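Local coordinates for protein carboxylesterase (Est-2) (Archaeoglobus fulgidus, PDB 5FRD) that probably hydrolyses carboxylic esters as an alpha/beta-hydrolase esterase and binds coenzyme A close to its active site, at residues V14-G19 with Y47-P52; V194-E199 with K206-F211; W37-T42 with V230-H235. All blocks are in the same frame, centred on the assembly; numbering follows the deposited sequence.

Contact 1: V14-G19 with Y47-P52; sequences VSLLKG and YAIDLP
The carbonyl oxygen of L17 is gripped twice: A48 N donates to it at 2.8 Å in an almost straight bond (170° at the hydrogen), and the CA-H of Y47 makes a weaker contact with the same oxygen. L17 N returns a bond to A48 O, which defines L17-A48 as a hydrogen-bonded antiparallel pair flanked by the non-hydrogen-bonded pairs L16-I49 and K18-Y47. D50 N donates to S15 O at 2.9 Å. Strands 12-18 and 47-49 thus pair within the mixed sheet of the alpha/beta-hydrolase fold, where helix 65-79 packs on V14 and I49.

On the face shared by L16, K18, Y47 and I49, the side chains of K18 and Y47 run side by side in the same direction. K18 CB lies over the ring face of Y47, 3.9 Å from the centroid and 17° off the normal, displaced toward the rim. The chain then bends at chi3 (-82°), which places CE near the phenol, and NZ donates to Y47 OH at 3.0 Å. K18 was modelled in two conformers, so both the bend and this bond are less certain. L16 CD2 packs on I49 CB at 4.1 Å, and V14 CG1 meets I49 CG1 at 3.7 Å.

D50 approaches S15, its OD2 3.6 Å from S15 CB. R4 joins them, with a salt bridge to D50 OD2 and a hydrogen bond to S15 OG, while A34 N and Q56 N bind D50 OD1 and OD2 respectively. A buried carboxylate met by an arginine and two backbone N-H groups is probably kept ionised, its charge compensated within the protein.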
loop_
_atom_site.group_PDB
_atom_site.type_symbol
_atom_site.label_atom_id
_atom_site.label_comp_id
_atom_site.label_asym_id
_atom_site.label_seq_id
_atom_site.Cartn_x
_atom_site.Cartn_y
_atom_site.Cartn_z
ATOM N N VAL A 14 -3.000 -17.447 3.538
ATOM C CA VAL A 14 -3.130 -15.998 3.315
ATOM C C VAL A 14 -4.582 -15.627 3.557
ATOM O O VAL A 14 -5.485 -16.165 2.937
ATOM C CB VAL A 14 -2.681 -15.591 1.910
ATOM C CG1 VAL A 14 -2.935 -14.103 1.654
ATOM C CG2 VAL A 14 -1.187 -15.890 1.717
ATOM N N SER A 15 -4.799 -14.644 4.446
ATOM C CA SER A 15 -6.118 -14.087 4.674
ATOM C C SER A 15 -6.300 -12.811 3.872
ATOM O O SER A 15 -5.327 -12.084 3.644
ATOM C CB SER A 15 -6.312 -13.793 6.143
ATOM O OG SER A 15 -7.694 -13.524 6.411
ATOM N N LEU A 16 -7.520 -12.587 3.448
ATOM C CA LEU A 16 -7.911 -11.329 2.796
ATOM C C LEU A 16 -9.222 -10.850 3.366
ATOM O O LEU A 16 -10.054 -11.638 3.790
ATOM C CB LEU A 16 -8.013 -11.459 1.278
ATOM C CG LEU A 16 -6.764 -11.999 0.557
ATOM C CD1 LEU A 16 -6.843 -13.516 0.333
ATOM C CD2 LEU A 16 -6.553 -11.325 -0.774
ATOM N N LEU A 17 -9.440 -9.538 3.293
ATOM C CA LEU A 17 -10.757 -8.960 3.514
ATOM C C LEU A 17 -11.350 -8.652 2.169
ATOM O O LEU A 17 -10.655 -8.201 1.250
ATOM C CB LEU A 17 -10.685 -7.690 4.351
ATOM C CG LEU A 17 -10.261 -7.864 5.784
ATOM C CD1 LEU A 17 -10.184 -6.496 6.450
ATOM C CD2 LEU A 17 -11.192 -8.786 6.552
ATOM N N LYS A 18 -12.653 -8.834 2.018
ATOM C CA LYS A 18 -13.322 -8.511 0.769
ATOM C C LYS A 18 -14.633 -7.794 1.000
ATOM O O LYS A 18 -15.354 -8.061 1.947
ATOM C CB LYS A 18 -13.602 -9.713 -0.102
ATOM C CG LYS A 18 -14.499 -10.729 0.546
ATOM C CD LYS A 18 -14.746 -11.925 -0.367
ATOM C CE LYS A 18 -15.834 -11.655 -1.388
ATOM N NZ LYS A 18 -16.001 -12.836 -2.292
ATOM N N GLY A 19 -14.873 -6.830 0.139
ATOM C CA GLY A 19 -16.149 -6.152 0.031
ATOM C C GLY A 19 -16.910 -6.630 -1.162
ATOM O O GLY A 19 -16.756 -7.791 -1.576
ATOM N N TYR A 47 -10.695 -6.732 -2.902
ATOM C CA TYR A 47 -9.997 -7.573 -1.938
ATOM C C TYR A 47 -8.750 -6.898 -1.412
ATOM O O TYR A 47 -7.983 -6.335 -2.206
ATOM C CB TYR A 47 -9.528 -8.873 -2.616
ATOM C CG TYR A 47 -10.556 -9.927 -2.874
ATOM C CD1 TYR A 47 -11.399 -9.816 -3.956
ATOM C CD2 TYR A 47 -10.673 -11.030 -2.053
ATOM C CE1 TYR A 47 -12.352 -10.837 -4.236
ATOM C CE2 TYR A 47 -11.595 -12.046 -2.328
ATOM C CZ TYR A 47 -12.413 -11.912 -3.394
ATOM O OH TYR A 47 -13.330 -12.927 -3.696
ATOM N N ALA A 48 -8.520 -6.991 -0.107
ATOM C CA ALA A 48 -7.305 -6.487 0.527
ATOM C C ALA A 48 -6.558 -7.628 1.181
ATOM O O ALA A 48 -7.123 -8.348 1.999
ATOM C CB ALA A 48 -7.625 -5.416 1.568
ATOM N N ILE A 49 -5.299 -7.793 0.806
ATOM C CA ILE A 49 -4.493 -8.868 1.367
ATOM C C ILE A 49 -3.993 -8.570 2.772
ATOM O O ILE A 49 -3.648 -7.432 3.080
ATOM C CB ILE A 49 -3.331 -9.175 0.420
ATOM C CG1 ILE A 49 -2.628 -10.483 0.794
ATOM C CG2 ILE A 49 -2.339 -8.027 0.340
ATOM C CD1 ILE A 49 -1.576 -10.942 -0.224
ATOM N N ASP A 50 -3.910 -9.582 3.636
ATOM C CA ASP A 50 -2.995 -9.539 4.786
ATOM C C ASP A 50 -1.680 -10.158 4.311
ATOM O O ASP A 50 -1.653 -11.367 4.042
ATOM C CB ASP A 50 -3.507 -10.395 5.968
ATOM C CG ASP A 50 -4.606 -9.774 6.783
ATOM O OD1 ASP A 50 -4.698 -8.536 6.885
ATOM O OD2 ASP A 50 -5.328 -10.572 7.475
ATOM N N LEU A 51 -0.628 -9.391 4.083
ATOM C CA LEU A 51 0.627 -10.022 3.694
ATOM C C LEU A 51 1.042 -11.027 4.753
ATOM O O LEU A 51 0.758 -10.842 5.942
ATOM C CB LEU A 51 1.735 -8.975 3.503
ATOM C CG LEU A 51 1.612 -8.043 2.305
ATOM C CD1 LEU A 51 2.626 -6.923 2.392
ATOM C CD2 LEU A 51 1.711 -8.773 0.979
ATOM N N PRO A 52 1.715 -12.109 4.337
ATOM C CA PRO A 52 2.274 -12.993 5.368
ATOM C C PRO A 52 3.032 -12.181 6.414
ATOM O O PRO A 52 3.589 -11.113 6.106
ATOM C CB PRO A 52 3.202 -13.904 4.570
ATOM C CG PRO A 52 2.566 -13.959 3.221
ATOM C CD PRO A 52 2.037 -12.560 2.982
#

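Contact 2: V194-E199 with K206-F211; sequences VIVGEE and KYHEFF. With COA (coenzyme A), chain C.
With chi1 of H208 at -63°, CG stands anti to the carbonyl carbon and the imidazole meets V196. V196 has chi1 at 61°, with CG1 between the backbone N and the carbonyl carbon; its other methyl, CG2, is anti to N and lies over the face of the imidazole. The outcome is a CH-pi contact: V196 CB sits over the centre of the H208 ring, 3.5 Å from the centroid and 9° off the normal, while V196 CG2 comes equally near ND1 and CE1. V194 approaches differently, placing CG1 in the ring plane at the edge, 3.5 Å from H208 CD2. The other methyl of V194, CG2, packs on F211 CB at 4.0 Å.

No hydrogen bond crosses between the two segments. The imidazole is fixed by polar partners outside them, ND1 pairing with P204 O and NE2 with T114 N, a pattern consistent with a neutral ring protonated at ND1.

Coenzyme A is met by other side chains of the same helix. Its N6A lies 3.3 Å above the plane of the Y207 ring, over the centre, and its C2A is 3.8 Å from F210 CB.

The segment axes run nearly antiparallel, 8.6 Å apart, as expected for a helix returning across the strand it follows. Strand 192-197, helix 205-214 and strand 218-223 form a beta-alpha-beta unit of the alpha/beta-hydrolase fold, here with the helix contributing to the coenzyme A pocket.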
loop_
_atom_site.group_PDB
_atom_site.type_symbol
_atom_site.label_atom_id
_atom_site.label_comp_id
_atom_site.label_asym_id
_atom_site.label_seq_id
_atom_site.Cartn_x
_atom_site.Cartn_y
_atom_site.Cartn_z
ATOM N N VAL A 194 -1.774 8.439 -8.867
ATOM C CA VAL A 194 -0.763 8.668 -7.827
ATOM C C VAL A 194 -1.419 9.569 -6.795
ATOM O O VAL A 194 -1.917 10.653 -7.157
ATOM C CB VAL A 194 0.506 9.312 -8.415
ATOM C CG1 VAL A 194 1.558 9.539 -7.367
ATOM C CG2 VAL A 194 1.069 8.475 -9.574
ATOM N N ILE A 195 -1.509 9.119 -5.546
ATOM C CA ILE A 195 -2.236 9.823 -4.513
ATOM C C ILE A 195 -1.322 10.070 -3.331
ATOM O O ILE A 195 -0.649 9.135 -2.865
ATOM C CB ILE A 195 -3.471 9.041 -4.012
ATOM C CG1 ILE A 195 -4.458 8.732 -5.147
ATOM C CG2 ILE A 195 -4.180 9.788 -2.901
ATOM C CD1 ILE A 195 -5.637 7.829 -4.755
ATOM N N VAL A 196 -1.311 11.302 -2.803
ATOM C CA VAL A 196 -0.546 11.602 -1.609
ATOM C C VAL A 196 -1.320 12.616 -0.795
ATOM O O VAL A 196 -1.986 13.482 -1.354
ATOM C CB VAL A 196 0.884 12.094 -1.968
ATOM C CG1 VAL A 196 0.846 13.366 -2.793
ATOM C CG2 VAL A 196 1.760 12.273 -0.743
ATOM N N GLY A 197 -1.266 12.481 0.519
ATOM C CA GLY A 197 -1.781 13.504 1.403
ATOM C C GLY A 197 -0.860 14.708 1.347
ATOM O O GLY A 197 0.369 14.552 1.364
ATOM N N GLU A 198 -1.457 15.897 1.351
ATOM C CA GLU A 198 -0.670 17.143 1.236
ATOM C C GLU A 198 0.408 17.274 2.309
ATOM O O GLU A 198 1.470 17.822 2.018
ATOM C CB GLU A 198 -1.644 18.313 1.272
ATOM C CG GLU A 198 -1.016 19.675 0.999
ATOM C CD GLU A 198 -2.067 20.772 0.957
ATOM O OE1 GLU A 198 -3.025 20.645 0.162
ATOM O OE2 GLU A 198 -1.919 21.763 1.704
ATOM N N GLU A 199 0.163 16.728 3.506
ATOM C CA GLU A 199 1.064 16.879 4.649
ATOM C C GLU A 199 2.023 15.699 4.844
ATOM O O GLU A 199 2.775 15.671 5.792
ATOM C CB GLU A 199 0.235 17.092 5.922
ATOM C CG GLU A 199 -0.707 18.280 5.785
ATOM C CD GLU A 199 -1.454 18.645 7.054
ATOM O OE1 GLU A 199 -0.941 18.374 8.164
ATOM O OE2 GLU A 199 -2.553 19.230 6.920
ATOM N N LYS A 206 7.360 15.253 -3.540
ATOM C CA LYS A 206 8.336 14.995 -4.600
ATOM C C LYS A 206 8.407 13.538 -5.010
ATOM O O LYS A 206 8.680 13.269 -6.159
ATOM C CB LYS A 206 9.715 15.492 -4.251
ATOM C CG LYS A 206 9.843 17.007 -4.285
ATOM C CD LYS A 206 11.173 17.440 -3.659
ATOM C CE LYS A 206 11.197 18.941 -3.323
ATOM N NZ LYS A 206 12.535 19.560 -3.564
ATOM N N TYR A 207 8.142 12.603 -4.090
ATOM C CA TYR A 207 8.159 11.195 -4.486
ATOM C C TYR A 207 7.036 10.909 -5.482
ATOM O O TYR A 207 7.171 10.043 -6.375
ATOM C CB TYR A 207 7.976 10.267 -3.307
ATOM C CG TYR A 207 9.101 10.167 -2.308
ATOM C CD1 TYR A 207 10.176 11.076 -2.285
ATOM C CD2 TYR A 207 9.105 9.138 -1.362
ATOM C CE1 TYR A 207 11.203 10.967 -1.331
ATOM C CE2 TYR A 207 10.117 9.028 -0.407
ATOM C CZ TYR A 207 11.154 9.965 -0.386
ATOM O OH TYR A 207 12.173 9.912 0.566
ATOM N N HIS A 208 5.918 11.618 -5.333
ATOM C CA HIS A 208 4.720 11.410 -6.144
ATOM C C HIS A 208 4.801 12.172 -7.467
ATOM O O HIS A 208 4.376 11.667 -8.505
ATOM C CB HIS A 208 3.493 11.720 -5.292
ATOM C CG HIS A 208 3.385 10.778 -4.134
ATOM N ND1 HIS A 208 4.075 10.950 -2.958
ATOM C CD2 HIS A 208 2.792 9.572 -4.045
ATOM C CE1 HIS A 208 3.860 9.911 -2.173
ATOM N NE2 HIS A 208 3.086 9.064 -2.816
ATOM N N GLU A 209 5.362 13.375 -7.421
ATOM C CA GLU A 209 5.692 14.054 -8.678
ATOM C C GLU A 209 6.715 13.248 -9.482
ATOM O O GLU A 209 6.644 13.252 -10.697
ATOM C CB GLU A 209 6.203 15.471 -8.413
ATOM C CG GLU A 209 5.137 16.452 -7.986
ATOM C CD GLU A 209 4.248 16.968 -9.099
ATOM O OE1 GLU A 209 4.314 16.466 -10.245
ATOM O OE2 GLU A 209 3.441 17.898 -8.827
ATOM N N PHE A 210 7.610 12.516 -8.817
ATOM C CA PHE A 210 8.593 11.685 -9.543
ATOM C C PHE A 210 7.862 10.633 -10.356
ATOM O O PHE A 210 8.099 10.471 -11.561
ATOM C CB PHE A 210 9.582 11.047 -8.587
ATOM C CG PHE A 210 10.563 10.140 -9.277
ATOM C CD1 PHE A 210 11.750 10.654 -9.757
ATOM C CD2 PHE A 210 10.293 8.801 -9.465
ATOM C CE1 PHE A 210 12.695 9.846 -10.387
ATOM C CE2 PHE A 210 11.220 7.983 -10.125
ATOM C CZ PHE A 210 12.414 8.512 -10.605
ATOM N N PHE A 211 6.936 9.908 -9.730
ATOM C CA PHE A 211 6.119 8.973 -10.503
ATOM C C PHE A 211 5.356 9.628 -11.635
ATOM O O PHE A 211 5.302 9.134 -12.772
ATOM C CB PHE A 211 5.068 8.284 -9.609
ATOM C CG PHE A 211 5.612 7.295 -8.612
ATOM C CD1 PHE A 211 6.408 6.232 -9.013
ATOM C CD2 PHE A 211 5.188 7.372 -7.276
ATOM C CE1 PHE A 211 6.808 5.286 -8.064
ATOM C CE2 PHE A 211 5.617 6.430 -6.352
ATOM C CZ PHE A 211 6.431 5.415 -6.757
HETATM N N1A COA C . 11.511 9.759 -5.329
HETATM C C2A COA C . 12.211 10.779 -5.846
HETATM N N3A COA C . 13.421 11.112 -5.377
HETATM C C4A COA C . 13.990 10.412 -4.371
HETATM C C5A COA C . 13.301 9.294 -3.761
HETATM C C6A COA C . 11.996 8.978 -4.317
HETATM N N6A COA C . 11.284 7.955 -3.798
HETATM N N7A COA C . 14.062 8.790 -2.777
HETATM C C8A COA C . 15.188 9.525 -2.786
HETATM N N9A COA C . 15.127 10.486 -3.731
HETATM C C1B COA C . 16.177 11.493 -3.982
HETATM C C2B COA C . 16.175 12.457 -2.830
HETATM O O2B COA C . 15.197 13.473 -3.048
HETATM C C3B COA C . 17.623 12.918 -2.819
HETATM O O3B COA C . 17.784 13.956 -3.785
HETATM P P3B COA C . 18.641 15.294 -3.483
HETATM O O7A COA C . 20.030 14.727 -3.277
HETATM O O8A COA C . 17.978 15.884 -2.254
HETATM O O9A COA C . 18.448 16.123 -4.734
HETATM C C4B COA C . 18.395 11.688 -3.256
HETATM O O4B COA C . 17.450 10.879 -3.983
HETATM C C5B COA C . 18.996 10.882 -2.116
HETATM O O5B COA C . 17.952 10.494 -1.210
HETATM P P1A COA C . 18.011 9.101 -0.413
HETATM O O1A COA C . 18.401 7.995 -1.304
HETATM O O2A COA C . 16.652 8.996 0.281
HETATM O O3A COA C . 19.185 9.197 0.681
HETATM P P2A COA C . 19.486 10.339 1.774
HETATM O O4A COA C . 20.628 9.723 2.535
HETATM O O5A COA C . 19.559 11.681 1.112
HETATM O O6A COA C . 18.186 10.456 2.729
HETATM C CBP COA C . 16.559 9.866 4.344
HETATM C CCP COA C . 17.784 9.387 3.577
HETATM C CDP COA C . 16.062 8.711 5.211
HETATM C CEP COA C . 16.976 11.054 5.234
HETATM C CAP COA C . 15.464 10.288 3.331
HETATM O OAP COA C . 15.200 9.207 2.400
HETATM C C9P COA C . 14.178 10.705 4.010
HETATM O O9P COA C . 14.132 11.728 4.660
HETATM N N8P COA C . 13.109 9.909 3.824
HETATM C C7P COA C . 11.755 10.247 4.271
HETATM C C6P COA C . 11.413 9.735 5.666
HETATM C C5P COA C . 11.215 8.243 5.849
HETATM O O5P COA C . 11.789 7.643 6.767
HETATM N N4P COA C . 10.354 7.636 5.029
HETATM C C3P COA C . 9.987 6.246 5.170
HETATM C C2P COA C . 9.731 5.649 3.806
HETATM S S1P COA C . 9.124 3.961 4.021
#

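Contact 3: W37-T42 with V230-H235; sequences WVNQLT and VMLEKH
N39 lays its amide over the imidazole of H235: the two planes are 12° apart, and N39 OD1 stands 3.8 Å above the centre of the H235 ring. Behind this stack the two CB atoms, N39 CB and H235 CB, close to 3.5 Å. One helical position further on, the Q40 chain bends at chi2 (66°), which places CD near M231 CB, and NE2 donates to M231 O at 3.1 Å with 162° at the hydrogen. The donor approaches in the carbonyl plane on a lone pair, and M231 O lies close to the plane of the Q40 amide, so both groups are well turned for the bond. M231 also meets W37, with CG 3.9 Å from W37 CZ3; its SD is 5.3 Å from the centroid of the six-membered ring in an oblique Met-aromatic contact.

A water extends the polar network by accepting from N39 ND2 at 3.0 Å and donating to L232 O at 2.9 Å.

In the next shell, N239 bonds the helix twice: its OD1 pairs with Q40 NE2, its ND2 with N39 O. W37 O, at the N-cap, accepts from both Q40 N and L41 N, tying down the first turn.

Helix 38-43 is thus joined to helix 230-233 and, through H235, to the start of helix 235-249, whose F238 touches Q40. W37 packs on V86 and H88 of strand 83-88 and meets the ring of Y26 on strand 24-27.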
loop_
_atom_site.group_PDB
_atom_site.type_symbol
_atom_site.label_atom_id
_atom_site.label_comp_id
_atom_site.label_asym_id
_atom_site.label_seq_id
_atom_site.Cartn_x
_atom_site.Cartn_y
_atom_site.Cartn_z
ATOM N N TRP A 37 -7.628 -0.816 4.856
ATOM C CA TRP A 37 -8.441 -0.489 3.722
ATOM C C TRP A 37 -9.937 -0.614 3.956
ATOM O O TRP A 37 -10.716 -0.535 2.989
ATOM C CB TRP A 37 -8.070 -1.387 2.549
ATOM C CG TRP A 37 -6.620 -1.265 2.156
ATOM C CD1 TRP A 37 -5.635 -2.175 2.381
ATOM C CD2 TRP A 37 -6.006 -0.181 1.472
ATOM N NE1 TRP A 37 -4.470 -1.751 1.855
ATOM C CE2 TRP A 37 -4.656 -0.522 1.275
ATOM C CE3 TRP A 37 -6.477 1.049 0.965
ATOM C CZ2 TRP A 37 -3.772 0.310 0.624
ATOM C CZ3 TRP A 37 -5.613 1.852 0.280
ATOM C CH2 TRP A 37 -4.273 1.486 0.120
ATOM N N VAL A 38 -10.375 -0.759 5.211
ATOM C CA VAL A 38 -11.817 -0.943 5.467
ATOM C C VAL A 38 -12.716 0.112 4.818
ATOM O O VAL A 38 -13.768 -0.218 4.309
ATOM C CB VAL A 38 -12.203 -1.066 6.959
ATOM C CG1 VAL A 38 -11.712 -2.393 7.513
ATOM C CG2 VAL A 38 -11.745 0.124 7.782
ATOM N N ASN A 39 -12.290 1.371 4.831
ATOM C CA ASN A 39 -13.138 2.425 4.251
ATOM C C ASN A 39 -13.276 2.339 2.744
ATOM O O ASN A 39 -14.283 2.762 2.167
ATOM C CB ASN A 39 -12.617 3.816 4.620
ATOM C CG ASN A 39 -12.564 4.042 6.102
ATOM O OD1 ASN A 39 -13.606 4.115 6.763
ATOM N ND2 ASN A 39 -11.366 4.123 6.653
ATOM N N GLN A 40 -12.290 1.724 2.076
ATOM C CA GLN A 40 -12.345 1.483 0.653
ATOM C C GLN A 40 -13.106 0.193 0.330
ATOM O O GLN A 40 -13.908 0.141 -0.601
ATOM C CB GLN A 40 -10.932 1.404 0.052
ATOM C CG GLN A 40 -10.202 2.738 0.014
ATOM C CD GLN A 40 -9.880 3.298 1.387
ATOM O OE1 GLN A 40 -9.259 2.636 2.204
ATOM N NE2 GLN A 40 -10.301 4.591 1.659
ATOM N N LEU A 41 -12.884 -0.832 1.143
ATOM C CA LEU A 41 -13.524 -2.116 0.908
ATOM C C LEU A 41 -15.034 -1.996 0.981
ATOM O O LEU A 41 -15.727 -2.595 0.165
ATOM C CB LEU A 41 -13.027 -3.169 1.883
ATOM C CG LEU A 41 -11.589 -3.605 1.642
ATOM C CD1 LEU A 41 -11.050 -4.263 2.888
ATOM C CD2 LEU A 41 -11.518 -4.544 0.439
ATOM N N THR A 42 -15.525 -1.209 1.929
ATOM C CA THR A 42 -16.974 -1.052 2.140
ATOM C C THR A 42 -17.635 -0.189 1.082
ATOM O O THR A 42 -18.816 -0.394 0.783
ATOM C CB THR A 42 -17.295 -0.520 3.551
ATOM O OG1 THR A 42 -16.636 0.742 3.731
ATOM C CG2 THR A 42 -16.913 -1.491 4.624
ATOM N N VAL A 230 -3.637 8.754 4.285
ATOM C CA VAL A 230 -4.698 9.432 3.561
ATOM C C VAL A 230 -5.985 8.614 3.400
ATOM O O VAL A 230 -7.082 9.141 3.453
ATOM C CB VAL A 230 -4.153 9.956 2.227
ATOM C CG1 VAL A 230 -3.638 8.827 1.327
ATOM C CG2 VAL A 230 -5.191 10.768 1.493
ATOM N N MET A 231 -5.868 7.292 3.223
ATOM C CA MET A 231 -7.056 6.451 3.023
ATOM C C MET A 231 -7.897 6.308 4.283
ATOM O O MET A 231 -9.061 5.971 4.184
ATOM C CB MET A 231 -6.657 5.066 2.481
ATOM C CG MET A 231 -5.993 4.126 3.480
ATOM S SD MET A 231 -4.417 4.627 4.174
ATOM C CE MET A 231 -3.523 4.663 2.656
ATOM N N LEU A 232 -7.275 6.535 5.447
ATOM C CA LEU A 232 -7.954 6.540 6.746
ATOM C C LEU A 232 -8.345 7.935 7.172
ATOM O O LEU A 232 -9.358 8.105 7.843
ATOM C CB LEU A 232 -7.028 5.955 7.824
ATOM C CG LEU A 232 -6.670 4.486 7.672
ATOM C CD1 LEU A 232 -5.547 4.103 8.623
ATOM C CD2 LEU A 232 -7.894 3.626 7.910
ATOM N N GLU A 233 -7.526 8.927 6.854
ATOM C CA GLU A 233 -7.762 10.297 7.367
ATOM C C GLU A 233 -8.790 11.062 6.560
ATOM O O GLU A 233 -9.508 11.924 7.113
ATOM C CB GLU A 233 -6.460 11.100 7.339
ATOM C CG GLU A 233 -5.316 10.647 8.231
ATOM C CD GLU A 233 -4.064 11.493 7.989
ATOM O OE1 GLU A 233 -3.332 11.193 7.032
ATOM O OE2 GLU A 233 -3.834 12.469 8.761
ATOM N N LYS A 234 -8.820 10.824 5.261
ATOM C CA LYS A 234 -9.710 11.503 4.335
ATOM C C LYS A 234 -10.311 10.461 3.401
ATOM O O LYS A 234 -10.168 10.545 2.191
ATOM C CB LYS A 234 -8.987 12.589 3.541
ATOM C CG LYS A 234 -8.515 13.761 4.388
ATOM C CD LYS A 234 -9.659 14.596 4.889
ATOM C CE LYS A 234 -9.114 15.807 5.639
ATOM N NZ LYS A 234 -10.218 16.671 6.108
ATOM N N HIS A 235 -10.995 9.497 4.008
ATOM C CA HIS A 235 -11.485 8.378 3.196
ATOM C C HIS A 235 -12.503 8.724 2.148
ATOM O O HIS A 235 -12.510 8.141 1.082
ATOM C CB HIS A 235 -11.968 7.210 4.056
ATOM C CG HIS A 235 -13.338 7.384 4.641
ATOM N ND1 HIS A 235 -13.525 7.855 5.909
ATOM C CD2 HIS A 235 -14.570 7.132 4.140
ATOM C CE1 HIS A 235 -14.819 7.842 6.189
ATOM N NE2 HIS A 235 -15.473 7.428 5.127
HETATM O O HOH W 1 -10.813 5.915 8.957
#

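How the contacts relate
Contact 3 is physically joined to both others. L41 CD1 packs 3.7 Å from L17 CB and 3.8 Å from A48 CB of contact 1, and helix 38-43 leads directly along the chain into strand 47-49. Toward contact 2 the touch is slighter, V230 CB lying 4.2 Å from G197 N. Contacts 1 and 2 reach the same mixed sheet but sit on opposite sides of the chain's centre, about 25 Å between their centres. Of the three contacts, contact 2 holds Y207 and F210 of the coenzyme A pocket; the side chain of M231 in contact 3 is about 13 Å from the ligand. V196 touches a probable Ser-His-Asp triad, which M231 approaches without touching.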